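Local coordinates for xylose isomerase domain protein TIM barrel (Planctomyces limnophilus, PDB 3TVA) that probably acts as an isomerase and binds a magnesium ion in a TIM barrel, at residues Pro43-Arg57 / Glu103-Gly115. Numbering follows the deposited sequence. Where two conformers were deposited one is given.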
ATOM      1  N   PRO A  43     -11.644   7.442  -3.404  1.00 20.67           N
ATOM      2  CA  PRO A  43     -13.084   7.260  -3.593  1.00 22.97           C
ATOM      3  C   PRO A  43     -13.409   6.904  -5.030  1.00 21.78           C
ATOM      4  O   PRO A  43     -12.552   7.029  -5.918  1.00 21.41           O
ATOM      5  CB  PRO A  43     -13.665   8.628  -3.230  1.00 23.75           C
ATOM      6  CG  PRO A  43     -12.553   9.591  -3.472  1.00 24.28           C
ATOM      7  CD  PRO A  43     -11.287   8.845  -3.129  1.00 23.72           C
ATOM      8  N   HIS A  44     -14.631   6.425  -5.239  1.00 23.18           N
ATOM      9  CA  HIS A  44     -15.150   6.161  -6.576  1.00 29.17           C
ATOM     10  C   HIS A  44     -15.115   7.425  -7.435  1.00 28.25           C
ATOM     11  O   HIS A  44     -15.115   8.529  -6.904  1.00 24.10           O
ATOM     12  CB  HIS A  44     -16.568   5.599  -6.476  1.00 36.99           C
ATOM     13  CG  HIS A  44     -16.609   4.154  -6.083  1.00 48.38           C
ATOM     14  ND1 HIS A  44     -16.053   3.154  -6.860  1.00 50.73           N
ATOM     15  CD2 HIS A  44     -17.126   3.538  -4.992  1.00 50.31           C
ATOM     16  CE1 HIS A  44     -16.235   1.988  -6.268  1.00 51.78           C
ATOM     17  NE2 HIS A  44     -16.879   2.193  -5.132  1.00 53.05           N
ATOM     18  N   PRO A  45     -15.055   7.262  -8.767  1.00 34.87           N
ATOM     19  CA  PRO A  45     -14.940   8.390  -9.701  1.00 35.67           C
ATOM     20  C   PRO A  45     -15.930   9.535  -9.460  1.00 35.77           C
ATOM     21  O   PRO A  45     -15.535  10.699  -9.525  1.00 38.57           O
ATOM     22  CB  PRO A  45     -15.210   7.731 -11.053  1.00 39.72           C
ATOM     23  CG  PRO A  45     -14.637   6.360 -10.891  1.00 41.87           C
ATOM     24  CD  PRO A  45     -14.899   5.967  -9.457  1.00 39.85           C
ATOM     25  N   HIS A  46     -17.183   9.208  -9.160  0.54 35.99           N
ATOM     26  CA  HIS A  46     -18.217  10.228  -8.989  0.54 40.60           C
ATOM     27  C   HIS A  46     -18.071  11.017  -7.686  0.54 38.58           C
ATOM     28  O   HIS A  46     -18.637  12.097  -7.541  0.54 40.31           O
ATOM     29  CB  HIS A  46     -19.621   9.617  -9.107  0.54 48.64           C
ATOM     30  CG  HIS A  46     -19.785   8.321  -8.374  0.54 53.68           C
ATOM     31  ND1 HIS A  46     -19.189   7.147  -8.789  0.54 58.56           N
ATOM     32  CD2 HIS A  46     -20.488   8.010  -7.259  0.54 58.56           C
ATOM     33  CE1 HIS A  46     -19.513   6.173  -7.959  0.54 60.55           C
ATOM     34  NE2 HIS A  46     -20.299   6.670  -7.020  0.54 61.33           N
ATOM     35  N   THR A  47     -17.336  10.453  -6.736  1.00 33.52           N
ATOM     36  CA  THR A  47     -17.037  11.114  -5.456  1.00 32.63           C
ATOM     37  C   THR A  47     -15.667  11.796  -5.388  1.00 35.00           C
ATOM     38  O   THR A  47     -15.136  12.049  -4.310  1.00 36.94           O
ATOM     39  CB  THR A  47     -17.406  10.260  -4.225  1.00 37.44           C
ATOM     40  OG1 THR A  47     -16.886   8.937  -4.379  1.00 37.21           O
ATOM     41  CG2 THR A  47     -18.953  10.178  -4.099  1.00 33.84           C
ATOM     42  N   ARG A  48     -15.024  11.891  -6.541  1.00 30.26           N
ATOM     43  CA  ARG A  48     -13.646  12.351  -6.666  1.00 28.20           C
ATOM     44  C   ARG A  48     -13.396  13.834  -6.991  1.00 29.69           C
ATOM     45  O   ARG A  48     -12.268  14.203  -7.320  1.00 29.23           O
ATOM     46  CB  ARG A  48     -12.932  11.486  -7.698  1.00 30.07           C
ATOM     47  CG  ARG A  48     -11.602  10.959  -7.272  1.00 34.85           C
ATOM     48  CD  ARG A  48     -11.059  10.084  -8.402  1.00 37.10           C
ATOM     49  NE  ARG A  48     -11.194   8.671  -8.087  1.00 39.04           N
ATOM     50  CZ  ARG A  48     -11.191   7.696  -8.987  1.00 35.48           C
ATOM     51  NH1 ARG A  48     -11.088   7.978 -10.279  1.00 32.56           N
ATOM     52  NH2 ARG A  48     -11.302   6.438  -8.581  1.00 37.76           N
ATOM     53  N   THR A  49     -14.425  14.675  -7.001  1.00 28.54           N
ATOM     54  CA  THR A  49     -14.217  16.057  -7.432  1.00 26.19           C
ATOM     55  C   THR A  49     -13.495  16.909  -6.389  1.00 23.48           C
ATOM     56  O   THR A  49     -13.288  16.482  -5.258  1.00 20.07           O
ATOM     57  CB  THR A  49     -15.566  16.752  -7.732  1.00 30.37           C
ATOM     58  OG1 THR A  49     -16.289  16.937  -6.506  1.00 28.95           O
ATOM     59  CG2 THR A  49     -16.393  15.914  -8.697  1.00 30.24           C
ATOM     60  N   ARG A  50     -13.192  18.149  -6.756  1.00 20.11           N
ATOM     61  CA  ARG A  50     -12.551  19.075  -5.847  1.00 26.91           C
ATOM     62  C   ARG A  50     -13.435  19.362  -4.624  1.00 23.62           C
ATOM     63  O   ARG A  50     -12.945  19.485  -3.509  1.00 20.83           O
ATOM     64  CB  ARG A  50     -12.236  20.379  -6.571  1.00 31.85           C
ATOM     65  CG  ARG A  50     -11.384  21.323  -5.747  1.00 36.57           C
ATOM     66  CD  ARG A  50     -11.192  22.658  -6.462  1.00 46.98           C
ATOM     67  NE  ARG A  50     -10.214  23.496  -5.779  0.78 53.83           N
ATOM     68  CZ  ARG A  50     -10.277  24.822  -5.710  0.61 61.94           C
ATOM     69  NH1 ARG A  50     -11.283  25.476  -6.282  0.64 65.92           N
ATOM     70  NH2 ARG A  50      -9.336  25.499  -5.065  0.65 63.80           N
ATOM     71  N   GLU A  51     -14.741  19.449  -4.850  1.00 21.46           N
ATOM     72  CA  GLU A  51     -15.683  19.736  -3.773  1.00 28.69           C
ATOM     73  C   GLU A  51     -15.728  18.575  -2.774  1.00 25.50           C
ATOM     74  O   GLU A  51     -15.817  18.805  -1.568  1.00 25.64           O
ATOM     75  CB  GLU A  51     -17.075  20.047  -4.337  1.00 32.57           C
ATOM     76  CG  GLU A  51     -17.134  21.318  -5.194  1.00 52.21           C
ATOM     77  CD  GLU A  51     -16.407  21.200  -6.553  1.00 66.02           C
ATOM     78  OE1 GLU A  51     -15.772  22.199  -6.970  1.00 76.31           O
ATOM     79  OE2 GLU A  51     -16.470  20.126  -7.207  1.00 60.65           O
ATOM     80  N   HIS A  52     -15.670  17.340  -3.282  1.00 19.63           N
ATOM     81  CA  HIS A  52     -15.539  16.153  -2.429  1.00 18.61           C
ATOM     82  C   HIS A  52     -14.207  16.102  -1.681  1.00 20.25           C
ATOM     83  O   HIS A  52     -14.150  15.650  -0.539  1.00 19.19           O
ATOM     84  CB  HIS A  52     -15.704  14.861  -3.237  1.00 19.66           C
ATOM     85  CG  HIS A  52     -17.111  14.595  -3.663  1.00 23.73           C
ATOM     86  ND1 HIS A  52     -17.578  14.914  -4.923  1.00 26.67           N
ATOM     87  CD2 HIS A  52     -18.165  14.074  -2.989  1.00 25.58           C
ATOM     88  CE1 HIS A  52     -18.858  14.592  -5.007  1.00 26.61           C
ATOM     89  NE2 HIS A  52     -19.237  14.076  -3.850  1.00 26.82           N
ATOM     90  N   ALA A  53     -13.134  16.545  -2.327  1.00 18.08           N
ATOM     91  CA  ALA A  53     -11.828  16.499  -1.689  1.00 21.66           C
ATOM     92  C   ALA A  53     -11.815  17.465  -0.520  1.00 22.16           C
ATOM     93  O   ALA A  53     -11.244  17.180   0.535  1.00 25.00           O
ATOM     94  CB  ALA A  53     -10.723  16.852  -2.675  1.00 16.84           C
ATOM     95  N   GLN A  54     -12.440  18.614  -0.715  1.00 18.43           N
ATOM     96  CA  GLN A  54     -12.439  19.637   0.321  1.00 26.03           C
ATOM     97  C   GLN A  54     -13.293  19.209   1.514  1.00 22.44           C
ATOM     98  O   GLN A  54     -12.933  19.468   2.655  1.00 20.69           O
ATOM     99  CB  GLN A  54     -12.876  20.990  -0.256  1.00 35.56           C
ATOM    100  CG  GLN A  54     -11.787  21.566  -1.180  1.00 47.66           C
ATOM    101  CD  GLN A  54     -12.202  22.815  -1.934  1.00 55.95           C
ATOM    102  OE1 GLN A  54     -13.320  22.911  -2.450  1.00 56.61           O
ATOM    103  NE2 GLN A  54     -11.288  23.779  -2.017  1.00 60.11           N
ATOM    104  N   ALA A  55     -14.410  18.538   1.246  1.00 18.39           N
ATOM    105  CA  ALA A  55     -15.228  17.988   2.321  1.00 20.41           C
ATOM    106  C   ALA A  55     -14.449  16.907   3.084  1.00 20.68           C
ATOM    107  O   ALA A  55     -14.488  16.861   4.311  1.00 21.15           O
ATOM    108  CB  ALA A  55     -16.550  17.434   1.781  1.00 20.22           C
ATOM    109  N   PHE A  56     -13.739  16.048   2.364  1.00 17.97           N
ATOM    110  CA  PHE A  56     -13.006  14.964   3.022  1.00 20.38           C
ATOM    111  C   PHE A  56     -11.849  15.499   3.892  1.00 21.01           C
ATOM    112  O   PHE A  56     -11.619  15.013   5.011  1.00 23.78           O
ATOM    113  CB  PHE A  56     -12.502  13.931   2.005  1.00 20.42           C
ATOM    114  CG  PHE A  56     -11.715  12.800   2.629  1.00 24.46           C
ATOM    115  CD1 PHE A  56     -12.354  11.837   3.410  1.00 26.77           C
ATOM    116  CD2 PHE A  56     -10.340  12.708   2.447  1.00 23.80           C
ATOM    117  CE1 PHE A  56     -11.630  10.794   3.994  1.00 26.59           C
ATOM    118  CE2 PHE A  56      -9.609  11.668   3.021  1.00 24.76           C
ATOM    119  CZ  PHE A  56     -10.252  10.716   3.797  1.00 24.87           C
ATOM    120  N   ARG A  57     -11.122  16.494   3.394  0.51 20.35           N
ATOM    121  CA  ARG A  57     -10.061  17.107   4.195  0.51 19.81           C
ATOM    122  C   ARG A  57     -10.652  17.810   5.421  0.51 19.30           C
ATOM    123  O   ARG A  57     -10.082  17.743   6.506  0.51 20.18           O
ATOM    124  CB  ARG A  57      -9.211  18.071   3.362  0.51 23.65           C
ATOM    125  CG  ARG A  57      -8.084  18.785   4.139  0.51 28.03           C
ATOM    126  CD  ARG A  57      -7.255  17.829   5.015  0.51 33.45           C
ATOM    127  NE  ARG A  57      -5.819  18.097   4.935  0.51 41.27           N
ATOM    128  CZ  ARG A  57      -5.204  19.114   5.534  0.51 45.47           C
ATOM    129  NH1 ARG A  57      -3.895  19.270   5.396  0.51 48.94           N
ATOM    130  NH2 ARG A  57      -5.892  19.976   6.267  0.51 46.12           N
ATOM    131  N   GLU A 103      -7.164   7.390 -14.548  1.00 16.28           N
ATOM    132  CA  GLU A 103      -7.697   7.348 -13.192  1.00 21.52           C
ATOM    133  C   GLU A 103      -6.647   7.692 -12.138  1.00 20.83           C
ATOM    134  O   GLU A 103      -6.958   8.401 -11.181  1.00 19.58           O
ATOM    135  CB  GLU A 103      -8.305   5.987 -12.868  1.00 24.82           C
ATOM    136  CG  GLU A 103      -9.711   5.811 -13.345  1.00 33.84           C
ATOM    137  CD  GLU A 103     -10.453   4.777 -12.519  1.00 41.99           C
ATOM    138  OE1 GLU A 103     -10.715   3.678 -13.051  1.00 40.79           O
ATOM    139  OE2 GLU A 103     -10.762   5.059 -11.335  1.00 46.32           O
HETATM  140  N   MSE A 104      -5.419   7.193 -12.292  1.00 19.52           N
HETATM  141  CA  MSE A 104      -4.357   7.491 -11.309  1.00 17.37           C
HETATM  142  C   MSE A 104      -4.045   8.987 -11.323  1.00 17.86           C
HETATM  143  O   MSE A 104      -3.729   9.586 -10.287  1.00 20.19           O
HETATM  144  CB  MSE A 104      -3.061   6.706 -11.594  1.00 19.77           C
HETATM  145  CG  MSE A 104      -2.992   5.315 -10.993  1.00 24.47           C
HETATM  146 SE   MSE A 104      -3.309   5.253  -9.060  0.59 19.76          SE
HETATM  147  CE  MSE A 104      -1.882   6.360  -8.452  1.00 31.63           C
ATOM    148  N   LYS A 105      -4.113   9.590 -12.501  1.00 17.78           N
ATOM    149  CA  LYS A 105      -3.936  11.041 -12.580  1.00 19.27           C
ATOM    150  C   LYS A 105      -5.064  11.829 -11.901  1.00 17.47           C
ATOM    151  O   LYS A 105      -4.797  12.833 -11.261  1.00 16.97           O
ATOM    152  CB  LYS A 105      -3.717  11.509 -14.013  1.00 17.78           C
ATOM    153  CG  LYS A 105      -2.397  10.995 -14.608  1.00 18.07           C
ATOM    154  CD  LYS A 105      -2.235  11.468 -16.050  1.00 20.95           C
ATOM    155  CE  LYS A 105      -1.052  10.775 -16.709  1.00 23.42           C
ATOM    156  NZ  LYS A 105      -0.925  11.179 -18.124  1.00 26.27           N
ATOM    157  N   GLU A 106      -6.310  11.379 -12.025  1.00 13.27           N
ATOM    158  CA  GLU A 106      -7.409  11.999 -11.270  1.00 18.02           C
ATOM    159  C   GLU A 106      -7.234  11.791  -9.770  1.00 16.80           C
ATOM    160  O   GLU A 106      -7.583  12.651  -8.975  1.00 18.54           O
ATOM    161  CB  GLU A 106      -8.756  11.395 -11.647  1.00 23.46           C
ATOM    162  CG  GLU A 106      -9.229  11.655 -13.042  1.00 37.83           C
ATOM    163  CD  GLU A 106     -10.444  10.791 -13.362  1.00 55.93           C
ATOM    164  OE1 GLU A 106     -10.546  10.316 -14.522  1.00 62.74           O
ATOM    165  OE2 GLU A 106     -11.275  10.573 -12.435  1.00 56.08           O
ATOM    166  N   ILE A 107      -6.720  10.627  -9.383  1.00 15.16           N
ATOM    167  CA  ILE A 107      -6.480  10.354  -7.974  1.00 13.63           C
ATOM    168  C   ILE A 107      -5.364  11.266  -7.452  1.00 16.31           C
ATOM    169  O   ILE A 107      -5.447  11.789  -6.338  1.00 17.84           O
ATOM    170  CB  ILE A 107      -6.211   8.850  -7.734  1.00 19.76           C
ATOM    171  CG1 ILE A 107      -7.535   8.074  -7.862  1.00 19.99           C
ATOM    172  CG2 ILE A 107      -5.589   8.607  -6.358  1.00 16.71           C
ATOM    173  CD1 ILE A 107      -7.342   6.584  -8.149  1.00 22.03           C
ATOM    174  N   SER A 108      -4.345  11.487  -8.280  1.00 15.74           N
ATOM    175  CA  SER A 108      -3.306  12.481  -7.977  1.00 14.98           C
ATOM    176  C   SER A 108      -3.887  13.891  -7.803  1.00 14.58           C
ATOM    177  O   SER A 108      -3.535  14.590  -6.853  1.00 15.73           O
ATOM    178  CB  SER A 108      -2.225  12.470  -9.069  1.00 13.09           C
ATOM    179  OG  SER A 108      -1.262  13.493  -8.855  1.00 19.65           O
ATOM    180  N   ASP A 109      -4.783  14.303  -8.706  1.00 14.16           N
ATOM    181  CA  ASP A 109      -5.496  15.577  -8.559  1.00 16.47           C
ATOM    182  C   ASP A 109      -6.279  15.643  -7.230  1.00 19.45           C
ATOM    183  O   ASP A 109      -6.207  16.623  -6.501  1.00 18.53           O
ATOM    184  CB  ASP A 109      -6.466  15.811  -9.741  1.00 17.21           C
ATOM    185  CG  ASP A 109      -5.752  15.939 -11.076  1.00 24.44           C
ATOM    186  OD1 ASP A 109      -4.518  16.169 -11.087  1.00 24.97           O
ATOM    187  OD2 ASP A 109      -6.422  15.798 -12.128  1.00 25.84           O
ATOM    188  N   PHE A 110      -7.018  14.584  -6.921  1.00 18.05           N
ATOM    189  CA  PHE A 110      -7.779  14.508  -5.674  1.00 17.90           C
ATOM    190  C   PHE A 110      -6.871  14.606  -4.443  1.00 19.15           C
ATOM    191  O   PHE A 110      -7.169  15.350  -3.490  1.00 19.34           O
ATOM    192  CB  PHE A 110      -8.577  13.199  -5.646  1.00 21.32           C
ATOM    193  CG  PHE A 110      -9.385  12.990  -4.386  1.00 23.01           C
ATOM    194  CD1 PHE A 110      -8.871  12.250  -3.330  1.00 20.15           C
ATOM    195  CD2 PHE A 110     -10.672  13.501  -4.279  1.00 22.33           C
ATOM    196  CE1 PHE A 110      -9.612  12.037  -2.170  1.00 17.83           C
ATOM    197  CE2 PHE A 110     -11.424  13.294  -3.119  1.00 23.79           C
ATOM    198  CZ  PHE A 110     -10.888  12.565  -2.063  1.00 19.50           C
ATOM    199  N   ALA A 111      -5.767  13.854  -4.453  1.00 14.34           N
ATOM    200  CA  ALA A 111      -4.805  13.897  -3.345  1.00 15.19           C
ATOM    201  C   ALA A 111      -4.217  15.312  -3.153  1.00 20.05           C
ATOM    202  O   ALA A 111      -3.992  15.763  -2.029  1.00 17.59           O
ATOM    203  CB  ALA A 111      -3.674  12.888  -3.573  1.00 13.04           C
ATOM    204  N   SER A 112      -3.976  16.006  -4.258  1.00 18.93           N
ATOM    205  CA  SER A 112      -3.496  17.389  -4.195  1.00 23.19           C
ATOM    206  C   SER A 112      -4.514  18.345  -3.535  1.00 21.11           C
ATOM    207  O   SER A 112      -4.155  19.168  -2.706  1.00 20.82           O
ATOM    208  CB  SER A 112      -3.130  17.880  -5.598  1.00 26.39           C
ATOM    209  OG  SER A 112      -2.672  19.211  -5.550  1.00 35.54           O
ATOM    210  N   TRP A 113      -5.785  18.222  -3.897  1.00 17.23           N
ATOM    211  CA  TRP A 113      -6.842  19.012  -3.268  1.00 21.34           C
ATOM    212  C   TRP A 113      -6.999  18.678  -1.774  1.00 20.99           C
ATOM    213  O   TRP A 113      -7.278  19.543  -0.955  1.00 24.23           O
ATOM    214  CB  TRP A 113      -8.160  18.782  -4.004  1.00 21.16           C
ATOM    215  CG  TRP A 113      -8.172  19.260  -5.421  1.00 30.24           C
ATOM    216  CD1 TRP A 113      -7.592  20.401  -5.910  1.00 35.96           C
ATOM    217  CD2 TRP A 113      -8.809  18.620  -6.545  1.00 27.58           C
ATOM    218  NE1 TRP A 113      -7.836  20.513  -7.264  1.00 36.74           N
ATOM    219  CE2 TRP A 113      -8.573  19.432  -7.679  1.00 34.59           C
ATOM    220  CE3 TRP A 113      -9.564  17.450  -6.699  1.00 25.61           C
ATOM    221  CZ2 TRP A 113      -9.061  19.102  -8.958  1.00 33.93           C
ATOM    222  CZ3 TRP A 113     -10.047  17.122  -7.968  1.00 31.53           C
ATOM    223  CH2 TRP A 113      -9.795  17.950  -9.081  1.00 31.01           C
ATOM    224  N   VAL A 114      -6.793  17.414  -1.429  1.00 18.40           N
ATOM    225  CA  VAL A 114      -6.851  16.957  -0.047  1.00 21.23           C
ATOM    226  C   VAL A 114      -5.639  17.439   0.755  1.00 22.54           C
ATOM    227  O   VAL A 114      -5.738  17.652   1.963  1.00 20.17           O
ATOM    228  CB  VAL A 114      -6.980  15.400   0.016  1.00 19.29           C
ATOM    229  CG1 VAL A 114      -6.684  14.863   1.401  1.00 20.53           C
ATOM    230  CG2 VAL A 114      -8.386  14.978  -0.421  1.00 18.69           C
ATOM    231  N   GLY A 115      -4.507  17.632   0.081  1.00 21.17           N
ATOM    232  CA  GLY A 115      -3.286  18.041   0.757  1.00 20.69           C
ATOM    233  C   GLY A 115      -2.398  16.862   1.130  1.00 26.70           C
ATOM    234  O   GLY A 115      -1.520  16.976   1.984  1.00 28.25           O
TER
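The guanidinium of R48 lies between I107 CG1 on one face, offset toward the rim, and the ring of P45, whose CA sits over the centre of the opposite face. At its edge come two carboxylates. R48 grips E103 OE2 end-on, NH1 and NH2 each 3.1 Å from that one oxygen, with the two planes only 24° apart; E106 OE2 adds a weak bond to R48 NH1, completing a salt-bridge network. A bend of the R48 chain at chi3 brings NE and NH2 onto the carbonyl oxygen of P43 as well, so bonds on two sides fix the group's rotation. The F110 ring has P43 CG over one face, a CH-pi contact 4.0 Å from the centroid, V114 CG2 of its own helix over the other, and R48 O at its edge. R50 CG stands over the five-membered ring of W113, 3.7 Å from its centroid and 4° off the normal; D109 O lies across the opposite face. In the TIM barrel, this joins helix 50-62 and the loop ahead of it to helix 97-114; the axes of 50-57 and 103-114 cross at -44° and approach to 8.4 Å. A53 CB packs against W113 CB at 3.5 Å, with F110 CE2 and V114 CG2 also in contact. A leucine in place of R48 would probably leave the carboxylates of E103 and E106 without their positive mate and P43 O without two donors. Beyond V114, G115 ends the helix in a Schellman motif with positive phi.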